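Local coordinates for protein thiazoline oxidase/subtilisin-like protease (Prochloron didemni, PDB 4H6X) that probably cuts off the C-terminal recognition sequence of patellamide precursor peptides and joins the new end to the N terminus, forming a macrocycle, as a subtilisin-like transamidating protease, at residues 228-233 / 253-258. Residues are numbered along the deposited sequence; the frame is centred on the assembly and turned at random.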
loop_
_atom_site.group_PDB
_atom_site.type_symbol
_atom_site.label_atom_id
_atom_site.label_comp_id
_atom_site.label_asym_id
_atom_site.label_seq_id
_atom_site.Cartn_x
_atom_site.Cartn_y
_atom_site.Cartn_z
ATOM N N ALA A 228 9.725 7.590 -1.583
ATOM C CA ALA A 228 8.721 8.659 -1.557
ATOM C C ALA A 228 9.180 9.923 -2.287
ATOM O O ALA A 228 10.267 10.454 -2.023
ATOM C CB ALA A 228 8.345 8.990 -0.120
ATOM N N ALA A 229 8.340 10.383 -3.208
ATOM C CA ALA A 229 8.521 11.659 -3.896
ATOM C C ALA A 229 7.727 12.758 -3.199
ATOM O O ALA A 229 6.643 12.518 -2.655
ATOM C CB ALA A 229 8.080 11.549 -5.353
ATOM N N LYS A 230 8.276 13.969 -3.226
ATOM C CA LYS A 230 7.560 15.161 -2.776
ATOM C C LYS A 230 6.416 15.447 -3.744
ATOM O O LYS A 230 6.365 14.864 -4.828
ATOM C CB LYS A 230 8.513 16.360 -2.706
ATOM C CG LYS A 230 9.665 16.196 -1.724
ATOM C CD LYS A 230 10.214 17.543 -1.262
ATOM C CE LYS A 230 11.352 18.041 -2.138
ATOM N NZ LYS A 230 11.743 19.436 -1.788
ATOM N N VAL A 231 5.502 16.332 -3.355
ATOM C CA VAL A 231 4.429 16.807 -4.246
ATOM C C VAL A 231 4.911 17.168 -5.674
ATOM O O VAL A 231 4.166 16.992 -6.649
ATOM C CB VAL A 231 3.665 18.003 -3.620
ATOM C CG1 VAL A 231 2.569 18.504 -4.551
ATOM C CG2 VAL A 231 3.074 17.617 -2.269
ATOM N N ASP A 232 6.149 17.646 -5.802
ATOM C CA ASP A 232 6.674 18.042 -7.122
ATOM C C ASP A 232 7.505 16.973 -7.853
ATOM O O ASP A 232 8.207 17.293 -8.812
ATOM C CB ASP A 232 7.444 19.373 -7.037
ATOM C CG ASP A 232 8.746 19.256 -6.262
ATOM O OD1 ASP A 232 9.490 18.268 -6.445
ATOM O OD2 ASP A 232 9.036 20.169 -5.469
ATOM N N GLY A 233 7.446 15.721 -7.399
ATOM C CA GLY A 233 8.139 14.626 -8.090
ATOM C C GLY A 233 9.558 14.314 -7.635
ATOM O O GLY A 233 10.072 13.233 -7.928
ATOM N N PRO A 253 4.670 9.252 -5.403
ATOM C CA PRO A 253 4.217 10.247 -4.424
ATOM C C PRO A 253 4.128 9.645 -3.013
ATOM O O PRO A 253 3.423 8.646 -2.802
ATOM C CB PRO A 253 2.810 10.613 -4.915
ATOM C CG PRO A 253 2.827 10.315 -6.378
ATOM C CD PRO A 253 3.714 9.111 -6.521
ATOM N N GLY A 254 4.861 10.236 -2.076
ATOM C CA GLY A 254 4.822 9.819 -0.670
ATOM C C GLY A 254 4.509 10.946 0.305
ATOM O O GLY A 254 4.439 10.727 1.517
ATOM N N GLU A 255 4.319 12.153 -0.221
ATOM C CA GLU A 255 4.061 13.312 0.618
ATOM C C GLU A 255 2.598 13.747 0.534
ATOM O O GLU A 255 2.052 13.908 -0.553
ATOM C CB GLU A 255 5.004 14.456 0.232
ATOM C CG GLU A 255 4.880 15.703 1.091
ATOM C CD GLU A 255 5.965 16.730 0.804
ATOM O OE1 GLU A 255 6.446 16.806 -0.345
ATOM O OE2 GLU A 255 6.333 17.474 1.739
ATOM N N GLU A 256 1.968 13.936 1.693
ATOM C CA GLU A 256 0.593 14.454 1.748
ATOM C C GLU A 256 -0.379 13.569 0.976
ATOM O O GLU A 256 -1.185 14.040 0.158
ATOM C CB GLU A 256 0.527 15.904 1.258
ATOM C CG GLU A 256 1.220 16.900 2.176
ATOM C CD GLU A 256 0.402 17.191 3.414
ATOM O OE1 GLU A 256 -0.801 17.501 3.265
ATOM O OE2 GLU A 256 0.955 17.107 4.534
ATOM N N ILE A 257 -0.284 12.275 1.256
ATOM C CA ILE A 257 -1.177 11.288 0.691
ATOM C C ILE A 257 -2.406 11.207 1.593
ATOM O O ILE A 257 -2.278 11.129 2.818
ATOM C CB ILE A 257 -0.472 9.909 0.582
ATOM C CG1 ILE A 257 0.844 10.015 -0.219
ATOM C CG2 ILE A 257 -1.432 8.840 0.053
ATOM C CD1 ILE A 257 0.720 10.649 -1.598
ATOM N N LEU A 258 -3.581 11.245 0.968
ATOM C CA LEU A 258 -4.875 11.202 1.643
ATOM C C LEU A 258 -5.303 9.768 1.921
ATOM O O LEU A 258 -5.364 8.939 1.012
ATOM C CB LEU A 258 -5.950 11.870 0.769
ATOM C CG LEU A 258 -7.339 12.033 1.406
ATOM C CD1 LEU A 258 -7.293 13.098 2.496
ATOM C CD2 LEU A 258 -8.409 12.364 0.366
#
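Ala-229 and Pro-253 form a parallel beta bridge at the ends of two adjacent strands, their CA atoms 4.6 Å apart and their side chains diverging. Beyond it, Gly-254 N gives a nearly straight hydrogen bond of 3.0 Å to Ala-229 O. A second, weak bond reaches the same oxygen from Glu-255 N. Alongside, Ala-228 CB packs 3.7 Å from Gly-254 CA, on the side where any larger residue at Gly-254 would place its CB; a beta carbon there would clash.

Glu-255 carries the side-chain part of the contact. With CG anti to the backbone N (chi1 -177°) and the chain extended, its carboxylate crosses to the type I turn Lys-230 to Gly-233. There OE1, on its anti side, accepts Val-231 N at 3.2 Å, the donor 20° out of the carboxylate plane. The same oxygen lies 3.2 Å from Lys-230 CB; the two side chains lie side by side, pointing the same way, yet Lys-230 NZ stays 6.1 Å from OE1, too far for a salt bridge. An alanine in place of Glu-255 would probably leave Val-231 N without this acceptor and the start of the turn less firmly tied to the neighbouring loop.

Strand 249-253 is the outermost on this side of the subtilase parallel sheet, next to 224-229. Ala-228 also packs on Thr-273 and Ala-276 of helix 273-293, while past Glu-255 the chain enters a G1 bulge, where Glu-256 and Ile-257 face Leu-270 of antiparallel strand 268-270.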